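Two structures of carbonic anhydrase from Coccomyxa sp. compared at one contact. The protein probably catalyses the reversible hydration of carbon dioxide to hydrogencarbonate and a proton, as a beta-class carbonic anhydrase with one zinc ion per subunit. Structure 1 is PDB 3UCN (chain A, 2.25 Å), residues Cys47-Val52 and Cys101-Cys106; structure 2 is PDB 3UCJ (chain B, 1.85 Å), residues Cys47-Val52 and Cys101-Cys106. One frame, after least-squares fit of the local backbone (RMSD 0.14 Å); residues are numbered along the deposited sequences.

Structure 1 (3UCN); sequences CADSRV and CGHYNC. With ZN (zinc ion), chain C.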
loop_
_atom_site.group_PDB
_atom_site.type_symbol
_atom_site.label_atom_id
_atom_site.label_comp_id
_atom_site.label_asym_id
_atom_site.label_seq_id
_atom_site.Cartn_x
_atom_site.Cartn_y
_atom_site.Cartn_z
ATOM N N CYS A 47 -5.943 -16.680 -8.111
ATOM C CA CYS A 47 -4.521 -16.636 -7.842
ATOM C C CYS A 47 -3.842 -16.384 -9.151
ATOM O O CYS A 47 -4.339 -16.806 -10.210
ATOM C CB CYS A 47 -4.076 -17.964 -7.211
ATOM S SG CYS A 47 -2.275 -17.922 -6.688
ATOM N N ALA A 48 -2.709 -15.702 -9.075
ATOM C CA ALA A 48 -1.779 -15.521 -10.187
ATOM C C ALA A 48 -1.202 -16.817 -10.780
ATOM O O ALA A 48 -0.675 -16.820 -11.880
ATOM C CB ALA A 48 -0.641 -14.666 -9.758
ATOM N N ASP A 49 -1.218 -17.887 -10.013
ATOM C CA ASP A 49 -0.774 -19.226 -10.505
ATOM C C ASP A 49 -1.078 -19.492 -12.009
ATOM O O ASP A 49 -2.232 -19.437 -12.463
ATOM C CB ASP A 49 -1.460 -20.307 -9.665
ATOM C CG ASP A 49 -0.868 -21.708 -9.923
ATOM O OD1 ASP A 49 -1.275 -22.360 -10.914
ATOM O OD2 ASP A 49 0.013 -22.152 -9.146
ATOM N N SER A 50 -0.044 -19.829 -12.765
ATOM C CA SER A 50 -0.216 -20.117 -14.234
ATOM C C SER A 50 -1.198 -21.223 -14.626
ATOM O O SER A 50 -1.472 -21.387 -15.809
ATOM C CB SER A 50 1.113 -20.487 -14.853
ATOM O OG SER A 50 1.539 -21.725 -14.302
ATOM N N ARG A 51 -1.706 -22.006 -13.698
ATOM C CA ARG A 51 -2.606 -23.059 -14.148
ATOM C C ARG A 51 -4.053 -22.696 -14.048
ATOM O O ARG A 51 -4.900 -23.556 -14.287
ATOM C CB ARG A 51 -2.348 -24.366 -13.415
ATOM C CG ARG A 51 -0.860 -24.757 -13.548
ATOM C CD ARG A 51 -0.522 -25.703 -12.422
ATOM N NE ARG A 51 -0.361 -25.008 -11.144
ATOM C CZ ARG A 51 -0.240 -25.635 -9.976
ATOM N NH1 ARG A 51 -0.283 -26.957 -9.946
ATOM N NH2 ARG A 51 -0.071 -24.955 -8.840
ATOM N N VAL A 52 -4.354 -21.438 -13.709
ATOM C CA VAL A 52 -5.713 -21.129 -13.309
ATOM C C VAL A 52 -6.189 -19.905 -14.053
ATOM O O VAL A 52 -6.048 -18.760 -13.555
ATOM C CB VAL A 52 -5.932 -20.896 -11.752
ATOM C CG1 VAL A 52 -7.476 -21.059 -11.375
ATOM C CG2 VAL A 52 -5.050 -21.799 -10.898
ATOM N N CYS A 101 -11.920 -17.378 -5.926
ATOM C CA CYS A 101 -11.514 -18.699 -6.232
ATOM C C CYS A 101 -10.107 -18.981 -5.709
ATOM O O CYS A 101 -9.164 -18.250 -5.957
ATOM C CB CYS A 101 -11.592 -18.820 -7.747
ATOM S SG CYS A 101 -10.989 -20.378 -8.480
ATOM N N GLY A 102 -9.938 -20.073 -4.982
ATOM C CA GLY A 102 -8.576 -20.518 -4.634
ATOM C C GLY A 102 -8.357 -21.809 -5.377
ATOM O O GLY A 102 -9.232 -22.252 -6.154
ATOM N N HIS A 103 -7.194 -22.425 -5.168
ATOM C CA HIS A 103 -6.942 -23.650 -5.835
ATOM C C HIS A 103 -5.941 -24.529 -5.063
ATOM O O HIS A 103 -5.000 -24.005 -4.365
ATOM C CB HIS A 103 -6.358 -23.339 -7.201
ATOM C CG HIS A 103 -4.982 -22.763 -7.118
ATOM N ND1 HIS A 103 -3.856 -23.518 -7.338
ATOM C CD2 HIS A 103 -4.544 -21.528 -6.732
ATOM C CE1 HIS A 103 -2.777 -22.766 -7.182
ATOM N NE2 HIS A 103 -3.170 -21.558 -6.801
ATOM N N TYR A 104 -6.062 -25.852 -5.241
ATOM C CA TYR A 104 -5.155 -26.748 -4.544
ATOM C C TYR A 104 -3.793 -26.581 -5.139
ATOM O O TYR A 104 -3.661 -26.135 -6.280
ATOM C CB TYR A 104 -5.656 -28.210 -4.573
ATOM C CG TYR A 104 -6.995 -28.328 -3.842
ATOM C CD1 TYR A 104 -8.198 -28.550 -4.535
ATOM C CD2 TYR A 104 -7.061 -28.174 -2.452
ATOM C CE1 TYR A 104 -9.423 -28.655 -3.845
ATOM C CE2 TYR A 104 -8.270 -28.297 -1.759
ATOM C CZ TYR A 104 -9.429 -28.526 -2.466
ATOM O OH TYR A 104 -10.592 -28.570 -1.761
ATOM N N ASN A 105 -2.772 -26.941 -4.370
ATOM C CA ASN A 105 -1.408 -26.864 -4.805
ATOM C C ASN A 105 -0.988 -25.403 -5.002
ATOM O O ASN A 105 -0.087 -25.078 -5.779
ATOM C CB ASN A 105 -1.176 -27.745 -6.019
ATOM C CG ASN A 105 0.283 -27.966 -6.290
ATOM O OD1 ASN A 105 0.806 -27.479 -7.274
ATOM N ND2 ASN A 105 0.972 -28.690 -5.395
ATOM N N CYS A 106 -1.678 -24.519 -4.271
ATOM C CA CYS A 106 -1.346 -23.103 -4.191
ATOM C C CYS A 106 -0.035 -22.826 -3.404
ATOM O O CYS A 106 0.039 -23.002 -2.180
ATOM C CB CYS A 106 -2.539 -22.370 -3.589
ATOM S SG CYS A 106 -2.215 -20.610 -3.563
HETATM ZN ZN ZN C . -1.950 -20.045 -5.838
HETATM O O HOH W 1 -7.419 -19.102 -7.820
#
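The zinc site of this beta-class carbonic anhydrase lies where the loop after strand 42-47 meets the end of the neighbouring parallel strand 97-103. Cys47 SG, His103 NE2 and Cys106 SG bind the zinc ion, Cys47 SG at 2.3 Å; a fourth ligand atom lies outside the two segments, and azide is bound at this place. Cys47 SG accepts from Asp49 N. Arg51 grips the Asp49 carboxylate side-on, NE to OD1 and NH2 to OD2 at 2.8 Å, and OD1 closes an Asx turn by accepting from Arg51 N. Bent at chi3, the arginine reaches across to Asn105, NH1 meeting OD1 at 2.9 Å and NH2 the backbone O at 3.1 Å. Val52 CG2 packs over one face of the His103 imidazole. Water 1 bridges Cys47 N and Cys101 O; Val34 O of the second subunit accepts from Arg51 NH1.

Comparison
The sharpest difference is the group bound at the zinc: acetazolamide in structure 2, azide in structure 1, so neither site is empty. In 3UCJ the sulfonamide nitrogen N1 of the inhibitor lies in the metal shell, 1.9 Å from the zinc ion, and the ligand touches Cys47(B), Asp49(B), His103(B) and Cys106(B). Its O2 comes within 3.3 Å of Cys47(B) SG, and its N1 within 3.1 Å of Asp49(B) OD2. The CA atoms that can be compared coincide within the error, and the side chains of Cys47(A), Asp49(A), Arg51(A), Val52(A), Asn105(A) and Cys106(A) keep their places with their counterparts. Arg51(A) holds Asp49(A) through NE and NH2 and reaches Asn105(A), as Arg51(B) does with Asp49(B) and Asn105(B). Asp49(A) N bonds to Cys47(A) SG, and Asp49(B) N to Cys47(B) SG. Waters 1 and 2 occupy the same place. Beside what stays, the sulfonamide, thiadiazole and acetamido groups of acetazolamide are present in structure 2 alone.

Structure 2 (3UCJ); sequences CADSRV and CGHYNC. With ZN (zinc ion), chain D; AZM (5-acetamido-1,3,4-thiadiazole-2-sulfonamide), chain E.
At the zinc site Cys47 SG, His103 NE2 and Cys106 SG bind the zinc ion, Cys47 SG at 2.4 Å, and the sulfonamide N1 of acetazolamide completes the shell at 1.9 Å. Cys47 SG accepts from Asp49 N and lies 3.3 Å from the inhibitor's O2, while Asp49 OD2 lies 3.1 Å from its N1. Arg51 grips the Asp49 carboxylate side-on, NE to OD1 and NH2 to OD2 at 2.8 Å, and OD1 closes an Asx turn by accepting from Arg51 N. Bent at chi3, the arginine reaches across to Asn105, NH1 meeting OD1 at 2.8 Å and NH2 the backbone O at 2.9 Å. Val52 CG2 packs over one face of the His103 imidazole. Water 2 bridges Cys47 N and Cys101 O; in the second subunit, Val34 O accepts from Arg51 NH1 and Gln38 NE2 hydrogen-bonds the inhibitor.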
loop_
_atom_site.group_PDB
_atom_site.type_symbol
_atom_site.label_atom_id
_atom_site.label_comp_id
_atom_site.label_asym_id
_atom_site.label_seq_id
_atom_site.Cartn_x
_atom_site.Cartn_y
_atom_site.Cartn_z
ATOM N N CYS B 47 -6.045 -16.682 -7.982
ATOM C CA CYS B 47 -4.572 -16.694 -7.840
ATOM C C CYS B 47 -3.855 -16.423 -9.167
ATOM O O CYS B 47 -4.376 -16.853 -10.228
ATOM C CB CYS B 47 -4.123 -18.091 -7.256
ATOM S SG CYS B 47 -2.408 -17.909 -6.819
ATOM N N ALA B 48 -2.666 -15.783 -9.136
ATOM C CA ALA B 48 -1.891 -15.472 -10.257
ATOM C C ALA B 48 -1.235 -16.751 -10.882
ATOM O O ALA B 48 -0.739 -16.702 -11.948
ATOM C CB ALA B 48 -0.787 -14.448 -9.860
ATOM N N ASP B 49 -1.307 -17.870 -10.173
ATOM C CA ASP B 49 -0.756 -19.194 -10.623
ATOM C C ASP B 49 -1.130 -19.470 -12.092
ATOM O O ASP B 49 -2.289 -19.377 -12.466
ATOM C CB ASP B 49 -1.404 -20.251 -9.729
ATOM C CG ASP B 49 -0.747 -21.655 -9.909
ATOM O OD1 ASP B 49 -0.779 -22.180 -11.035
ATOM O OD2 ASP B 49 -0.134 -22.131 -8.940
ATOM N N SER B 50 -0.105 -19.738 -12.890
ATOM C CA SER B 50 -0.187 -19.987 -14.336
ATOM C C SER B 50 -1.109 -21.131 -14.734
ATOM O O SER B 50 -1.392 -21.265 -15.927
ATOM C CB SER B 50 1.217 -20.250 -14.913
ATOM O OG SER B 50 1.745 -21.488 -14.404
ATOM N N ARG B 51 -1.570 -21.931 -13.765
ATOM C CA ARG B 51 -2.395 -23.081 -14.107
ATOM C C ARG B 51 -3.870 -22.781 -14.026
ATOM O O ARG B 51 -4.724 -23.696 -14.237
ATOM C CB ARG B 51 -2.027 -24.237 -13.203
ATOM C CG ARG B 51 -0.661 -24.683 -13.495
ATOM C CD ARG B 51 -0.166 -25.619 -12.370
ATOM N NE ARG B 51 -0.094 -24.965 -11.038
ATOM C CZ ARG B 51 0.074 -25.623 -9.886
ATOM N NH1 ARG B 51 0.141 -26.992 -9.862
ATOM N NH2 ARG B 51 0.073 -24.937 -8.733
ATOM N N VAL B 52 -4.195 -21.527 -13.681
ATOM C CA VAL B 52 -5.571 -21.223 -13.277
ATOM C C VAL B 52 -6.132 -19.995 -14.048
ATOM O O VAL B 52 -6.088 -18.839 -13.530
ATOM C CB VAL B 52 -5.686 -20.935 -11.746
ATOM C CG1 VAL B 52 -7.163 -20.937 -11.284
ATOM C CG2 VAL B 52 -4.799 -21.961 -10.917
ATOM N N CYS B 101 -11.958 -17.368 -5.815
ATOM C CA CYS B 101 -11.496 -18.688 -6.184
ATOM C C CYS B 101 -10.134 -18.988 -5.624
ATOM O O CYS B 101 -9.173 -18.334 -6.028
ATOM C CB CYS B 101 -11.452 -18.781 -7.717
ATOM S SG CYS B 101 -11.144 -20.512 -8.251
ATOM N N GLY B 102 -10.010 -19.977 -4.730
ATOM C CA GLY B 102 -8.644 -20.460 -4.443
ATOM C C GLY B 102 -8.331 -21.686 -5.300
ATOM O O GLY B 102 -9.175 -22.123 -6.103
ATOM N N HIS B 103 -7.161 -22.279 -5.111
ATOM C CA HIS B 103 -6.867 -23.516 -5.865
ATOM C C HIS B 103 -5.956 -24.465 -5.046
ATOM O O HIS B 103 -5.028 -24.037 -4.323
ATOM C CB HIS B 103 -6.212 -23.210 -7.211
ATOM C CG HIS B 103 -4.827 -22.665 -7.091
ATOM N ND1 HIS B 103 -3.679 -23.420 -7.265
ATOM C CD2 HIS B 103 -4.401 -21.405 -6.804
ATOM C CE1 HIS B 103 -2.613 -22.637 -7.129
ATOM N NE2 HIS B 103 -3.027 -21.414 -6.855
ATOM N N TYR B 104 -6.158 -25.802 -5.194
ATOM C CA TYR B 104 -5.234 -26.760 -4.535
ATOM C C TYR B 104 -3.881 -26.657 -5.149
ATOM O O TYR B 104 -3.730 -26.185 -6.281
ATOM C CB TYR B 104 -5.819 -28.208 -4.662
ATOM C CG TYR B 104 -7.107 -28.286 -3.869
ATOM C CD1 TYR B 104 -8.329 -28.481 -4.506
ATOM C CD2 TYR B 104 -7.106 -28.088 -2.469
ATOM C CE1 TYR B 104 -9.491 -28.597 -3.793
ATOM C CE2 TYR B 104 -8.278 -28.175 -1.738
ATOM C CZ TYR B 104 -9.476 -28.406 -2.424
ATOM O OH TYR B 104 -10.616 -28.486 -1.741
ATOM N N ASN B 105 -2.844 -27.043 -4.396
ATOM C CA ASN B 105 -1.478 -26.951 -4.870
ATOM C C ASN B 105 -0.995 -25.464 -5.011
ATOM O O ASN B 105 -0.109 -25.143 -5.799
ATOM C CB ASN B 105 -1.192 -27.787 -6.176
ATOM C CG ASN B 105 0.281 -28.126 -6.337
ATOM O OD1 ASN B 105 0.968 -27.665 -7.267
ATOM N ND2 ASN B 105 0.787 -29.038 -5.455
ATOM N N CYS B 106 -1.580 -24.588 -4.193
ATOM C CA CYS B 106 -1.281 -23.139 -4.224
ATOM C C CYS B 106 -0.064 -22.949 -3.359
ATOM O O CYS B 106 -0.158 -23.068 -2.145
ATOM C CB CYS B 106 -2.479 -22.378 -3.637
ATOM S SG CYS B 106 -2.051 -20.530 -3.600
HETATM ZN ZN ZN D . -1.777 -20.011 -5.944
HETATM C C1 AZM E . 2.661 -19.648 -5.708
HETATM C C2 AZM E . 4.505 -19.429 -4.162
HETATM C C3 AZM E . 5.527 -18.064 -2.493
HETATM C C4 AZM E . 6.807 -17.718 -1.757
HETATM N N1 AZM E . 0.074 -20.388 -6.382
HETATM N N2 AZM E . 4.415 -20.674 -4.738
HETATM N N3 AZM E . 3.289 -20.824 -5.705
HETATM N N4 AZM E . 5.462 -19.238 -3.125
HETATM O O1 AZM E . 1.586 -19.319 -8.066
HETATM O O2 AZM E . 0.768 -18.147 -6.125
HETATM O O3 AZM E . 4.539 -17.284 -2.546
HETATM S S1 AZM E . 1.271 -19.419 -6.740
HETATM S S2 AZM E . 3.331 -18.329 -4.720
HETATM O O HOH W 2 -7.586 -19.208 -8.046
#